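Local coordinates for putative thiosugar synthase (Amycolatopsis orientalis, PDB 4N6F), which probably makes 2-thiosugars with sulfur delivered by sulfur-carrier proteins, using a TIM barrel of the ThiG family, at residues F22-V28 with A46-V50; A206-G210 with G240-Y244. All blocks are in the same frame, centred on the assembly; numbering follows the deposited sequence.

Overall arrangement
Both contacts belong to one TIM barrel of the ThiG family. Contact 1 lies at the inner ring of strands, its centre about 9 Å from that of the chain, where strand 26-28 is joined by water to strand 50-52. Contact 2 is peripheral, about 17 Å from the chain centre, between helices 200-208 and 226-245 and beside the second subunit. The contact centres are 16 Å apart, and Arg25 spans the interval: its CD meets Met207 CE at 3.9 Å and its NH2 meets Leu241 CD2 at 3.8 Å. The fructose 6-phosphate pocket belongs to the side of contact 1, with the bound sugar phosphate about 8 Å from the Val28 side chain.

Contact 1 (F22-V28 with A46-V50); sequences FRSRILV and AGADV
Val50 CG2 is wedged between two apolar side chains, Phe22 and Leu27. Val50 CG2 meets Leu27 CD2 at 3.4 Å, a tight fit for two carbons, and comes obliquely onto the Phe22 ring at CD2, also 3.4 Å away. The branch points there because CG2 stands anti to the carbonyl carbon of Val50, with CG1 anti to the backbone N (chi1 170°). At the far end of the contact Ala46 CB touches Ile26 CG2 and Val28 CG2. Strands 26-28 and 50-52, the first two of the parallel TIM barrel, are bridged here by water: water 5 takes Val28 N and donates to Val50 O, and water 4 donates to Val28 O and the same Val50 O. Helix 36-46, which links these strands, ends in a Schellman motif in which Gly47 takes positive phi. Gly47 O then accepts the Ser24 hydroxyl, OG to O 2.6 Å, in the carbonyl plane and on a lone pair. Towards the polar edge, Asp49 OD2 gathers two successive backbone amides. Arg23 N reaches the syn lone pair of Asp49 OD2 at 2.8 Å. Ser24 N, 3.0 Å from Asp49 OD2, approaches from above the carboxylate plane, with a fairly straight N-H...O angle of 168°. The other oxygen, OD1, is linked through water 1 to Ser24 O. The Arg23 guanidinium turns away to a salt bridge with Glu21.

Contact 2 (A206-G210 with G240-Y244); sequences AMELG and GLLSY
Tyr244 lays one ring face against the backbone at the end of helix 200-208, where Gly210 CA sits 3.9 Å from the ring centroid, 21° off the normal, in a CH-pi contact. Tyr244 CG is anti to the backbone N (chi1 -179°), which carries the ring across to Gly210. Gly210 itself has positive phi in a Schellman motif, which sets its CA over the ring. Farther back, Met207 CB rests on the bare backbone of Gly240, 3.5 Å from its C, while Met207 bends at chi2 and chi3 to bring CE obliquely to Leu241 CB at 4.1 Å. On another side, Ser243 OG donates to Glu208 OE2 over 2.7 Å, from well above the carboxylate plane. In the second subunit, Arg201 N also bonds to OE2, and Ser199 OG to OE1. An alanine in place of Glu208 would probably leave the Ser243 hydroxyl and these two groups without the carboxylate they share, weakening a link between the subunits. The contact joins helices 200-208 and 226-245 on the outside of the barrel, with Leu209 turned to helix 177-186 and Arg25 against Met207 and Leu241.

Contact 1 (F22-V28 with A46-V50)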
loop_
_atom_site.group_PDB
_atom_site.type_symbol
_atom_site.label_atom_id
_atom_site.label_comp_id
_atom_site.label_asym_id
_atom_site.label_seq_id
_atom_site.Cartn_x
_atom_site.Cartn_y
_atom_site.Cartn_z
ATOM N N PHE A 22 -11.248 -0.626 19.576
ATOM C CA PHE A 22 -10.114 -0.982 18.722
ATOM C C PHE A 22 -10.096 -0.009 17.562
ATOM O O PHE A 22 -11.009 -0.039 16.730
ATOM C CB PHE A 22 -10.265 -2.387 18.133
ATOM C CG PHE A 22 -10.216 -3.501 19.146
ATOM C CD1 PHE A 22 -11.191 -3.616 20.132
ATOM C CD2 PHE A 22 -9.221 -4.465 19.081
ATOM C CE1 PHE A 22 -11.149 -4.645 21.059
ATOM C CE2 PHE A 22 -9.182 -5.508 19.994
ATOM C CZ PHE A 22 -10.149 -5.597 20.987
ATOM N N ARG A 23 -9.057 0.823 17.493
ATOM C CA ARG A 23 -8.910 1.821 16.437
ATOM C C ARG A 23 -7.754 1.543 15.473
ATOM O O ARG A 23 -7.894 1.724 14.259
ATOM C CB ARG A 23 -8.678 3.203 17.049
ATOM C CG ARG A 23 -9.843 3.747 17.854
ATOM C CD ARG A 23 -9.537 5.155 18.356
ATOM N NE ARG A 23 -10.727 5.997 18.306
ATOM C CZ ARG A 23 -11.670 6.039 19.244
ATOM N NH1 ARG A 23 -11.580 5.286 20.334
ATOM N NH2 ARG A 23 -12.721 6.842 19.088
ATOM N N SER A 24 -6.600 1.168 16.017
ATOM C CA SER A 24 -5.421 0.917 15.206
ATOM C C SER A 24 -5.702 -0.199 14.229
ATOM O O SER A 24 -6.296 -1.204 14.595
ATOM C CB SER A 24 -4.224 0.503 16.058
ATOM O OG SER A 24 -4.058 1.400 17.139
ATOM N N ARG A 25 -5.237 -0.009 13.001
ATOM C CA ARG A 25 -5.462 -0.940 11.911
ATOM C C ARG A 25 -4.352 -1.981 11.765
ATOM O O ARG A 25 -4.417 -2.834 10.883
ATOM C CB ARG A 25 -5.576 -0.144 10.614
ATOM C CG ARG A 25 -6.661 0.909 10.645
ATOM C CD ARG A 25 -8.006 0.220 10.669
ATOM N NE ARG A 25 -9.112 1.152 10.808
ATOM C CZ ARG A 25 -10.361 0.888 10.435
ATOM N NH1 ARG A 25 -10.678 -0.279 9.887
ATOM N NH2 ARG A 25 -11.294 1.809 10.603
ATOM N N ILE A 26 -3.332 -1.886 12.610
ATOM C CA ILE A 26 -2.264 -2.869 12.678
ATOM C C ILE A 26 -2.295 -3.500 14.065
ATOM O O ILE A 26 -2.224 -2.790 15.072
ATOM C CB ILE A 26 -0.882 -2.217 12.474
ATOM C CG1 ILE A 26 -0.762 -1.577 11.086
ATOM C CG2 ILE A 26 0.218 -3.241 12.650
ATOM C CD1 ILE A 26 -0.850 -2.565 9.937
ATOM N N LEU A 27 -2.429 -4.823 14.110
ATOM C CA LEU A 27 -2.205 -5.583 15.329
ATOM C C LEU A 27 -0.827 -6.213 15.202
ATOM O O LEU A 27 -0.437 -6.638 14.113
ATOM C CB LEU A 27 -3.261 -6.674 15.510
ATOM C CG LEU A 27 -4.726 -6.265 15.691
ATOM C CD1 LEU A 27 -5.629 -7.486 15.665
ATOM C CD2 LEU A 27 -4.937 -5.571 17.005
ATOM N N VAL A 28 -0.087 -6.270 16.302
ATOM C CA VAL A 28 1.240 -6.868 16.294
ATOM C C VAL A 28 1.253 -8.111 17.161
ATOM O O VAL A 28 0.973 -8.048 18.361
ATOM C CB VAL A 28 2.317 -5.892 16.790
ATOM C CG1 VAL A 28 3.689 -6.540 16.685
ATOM C CG2 VAL A 28 2.289 -4.610 15.977
ATOM N N ALA A 46 4.246 1.002 15.032
ATOM C CA ALA A 46 3.028 0.499 14.382
ATOM C C ALA A 46 1.759 1.312 14.723
ATOM O O ALA A 46 0.760 1.211 14.015
ATOM C CB ALA A 46 2.812 -0.966 14.728
ATOM N N GLY A 47 1.796 2.110 15.794
ATOM C CA GLY A 47 0.618 2.877 16.235
ATOM C C GLY A 47 -0.442 1.967 16.836
ATOM O O GLY A 47 -1.630 2.288 16.831
ATOM N N ALA A 48 0.007 0.832 17.354
ATOM C CA ALA A 48 -0.857 -0.198 17.914
ATOM C C ALA A 48 -1.612 0.240 19.167
ATOM O O ALA A 48 -1.104 1.024 19.964
ATOM C CB ALA A 48 -0.016 -1.423 18.244
ATOM N N ASP A 49 -2.813 -0.301 19.351
ATOM C CA ASP A 49 -3.585 -0.084 20.586
ATOM C C ASP A 49 -4.092 -1.375 21.230
ATOM O O ASP A 49 -4.914 -1.333 22.147
ATOM C CB ASP A 49 -4.750 0.891 20.333
ATOM C CG ASP A 49 -5.829 0.324 19.398
ATOM O OD1 ASP A 49 -5.824 -0.889 19.074
ATOM O OD2 ASP A 49 -6.704 1.116 18.986
ATOM N N VAL A 50 -3.595 -2.518 20.761
ATOM C CA VAL A 50 -3.922 -3.810 21.355
ATOM C C VAL A 50 -2.629 -4.440 21.881
ATOM O O VAL A 50 -1.637 -4.502 21.172
ATOM C CB VAL A 50 -4.585 -4.749 20.325
ATOM C CG1 VAL A 50 -4.694 -6.170 20.860
ATOM C CG2 VAL A 50 -5.966 -4.230 19.952
HETATM O O HOH W 1 -6.173 -2.591 16.955
HETATM O O HOH W 2 -3.309 -2.673 17.510
HETATM O O HOH W 3 -2.012 1.000 13.501
HETATM O O HOH W 4 0.239 -6.774 21.038
HETATM O O HOH W 5 -1.348 -4.685 18.442
#

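Contact 2 (A206-G210 with G240-Y244)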
loop_
_atom_site.group_PDB
_atom_site.type_symbol
_atom_site.label_atom_id
_atom_site.label_comp_id
_atom_site.label_asym_id
_atom_site.label_seq_id
_atom_site.Cartn_x
_atom_site.Cartn_y
_atom_site.Cartn_z
ATOM N N ALA A 206 -4.799 -5.865 1.874
ATOM C CA ALA A 206 -5.808 -6.395 2.788
ATOM C C ALA A 206 -6.937 -5.399 3.002
ATOM O O ALA A 206 -8.098 -5.772 2.951
ATOM C CB ALA A 206 -5.194 -6.756 4.124
ATOM N N MET A 207 -6.593 -4.138 3.221
ATOM C CA MET A 207 -7.596 -3.113 3.476
ATOM C C MET A 207 -8.470 -2.857 2.252
ATOM O O MET A 207 -9.674 -2.582 2.389
ATOM C CB MET A 207 -6.937 -1.810 3.921
ATOM C CG MET A 207 -6.042 -1.952 5.142
ATOM S SD MET A 207 -6.859 -2.661 6.578
ATOM C CE MET A 207 -7.877 -1.290 7.080
ATOM N N GLU A 208 -7.883 -2.974 1.061
ATOM C CA GLU A 208 -8.640 -2.793 -0.181
ATOM C C GLU A 208 -9.595 -3.948 -0.465
ATOM O O GLU A 208 -10.478 -3.816 -1.292
ATOM C CB GLU A 208 -7.709 -2.537 -1.367
ATOM C CG GLU A 208 -7.012 -1.195 -1.241
ATOM C CD GLU A 208 -6.235 -0.772 -2.474
ATOM O OE1 GLU A 208 -6.180 -1.524 -3.474
ATOM O OE2 GLU A 208 -5.677 0.336 -2.439
ATOM N N LEU A 209 -9.425 -5.069 0.232
ATOM C CA LEU A 209 -10.401 -6.163 0.190
ATOM C C LEU A 209 -11.566 -5.938 1.174
ATOM O O LEU A 209 -12.512 -6.707 1.180
ATOM C CB LEU A 209 -9.728 -7.498 0.528
ATOM C CG LEU A 209 -8.585 -7.962 -0.374
ATOM C CD1 LEU A 209 -8.064 -9.287 0.143
ATOM C CD2 LEU A 209 -9.023 -8.084 -1.823
ATOM N N GLY A 210 -11.482 -4.896 1.995
ATOM C CA GLY A 210 -12.470 -4.650 3.056
ATOM C C GLY A 210 -12.061 -5.125 4.454
ATOM O O GLY A 210 -12.856 -5.068 5.380
ATOM N N GLY A 240 -4.610 2.256 2.664
ATOM C CA GLY A 240 -5.472 1.204 2.144
ATOM C C GLY A 240 -6.922 1.416 2.518
ATOM O O GLY A 240 -7.816 1.151 1.725
ATOM N N LEU A 241 -7.144 1.869 3.747
ATOM C CA LEU A 241 -8.476 2.176 4.237
ATOM C C LEU A 241 -9.069 3.314 3.410
ATOM O O LEU A 241 -10.159 3.177 2.853
ATOM C CB LEU A 241 -8.419 2.547 5.718
ATOM C CG LEU A 241 -9.740 2.930 6.388
ATOM C CD1 LEU A 241 -10.638 1.710 6.528
ATOM C CD2 LEU A 241 -9.490 3.575 7.746
ATOM N N LEU A 242 -8.331 4.420 3.302
ATOM C CA LEU A 242 -8.809 5.573 2.549
ATOM C C LEU A 242 -9.099 5.231 1.105
ATOM O O LEU A 242 -10.078 5.720 0.541
ATOM C CB LEU A 242 -7.818 6.731 2.615
ATOM C CG LEU A 242 -7.682 7.366 3.996
ATOM C CD1 LEU A 242 -6.647 8.481 3.955
ATOM C CD2 LEU A 242 -9.030 7.887 4.475
ATOM N N SER A 243 -8.255 4.379 0.527
ATOM C CA SER A 243 -8.414 3.925 -0.841
ATOM C C SER A 243 -9.670 3.063 -0.970
ATOM O O SER A 243 -10.456 3.237 -1.902
ATOM C CB SER A 243 -7.155 3.153 -1.280
ATOM O OG SER A 243 -7.334 2.468 -2.500
ATOM N N TYR A 244 -9.861 2.126 -0.050
ATOM C CA TYR A 244 -11.095 1.335 -0.039
ATOM C C TYR A 244 -12.311 2.267 0.055
ATOM O O TYR A 244 -13.233 2.161 -0.729
ATOM C CB TYR A 244 -11.102 0.354 1.127
ATOM C CG TYR A 244 -12.331 -0.529 1.203
ATOM C CD1 TYR A 244 -12.520 -1.563 0.301
ATOM C CD2 TYR A 244 -13.283 -0.344 2.190
ATOM C CE1 TYR A 244 -13.623 -2.389 0.373
ATOM C CE2 TYR A 244 -14.402 -1.169 2.274
ATOM C CZ TYR A 244 -14.559 -2.192 1.371
ATOM O OH TYR A 244 -15.663 -3.021 1.441
#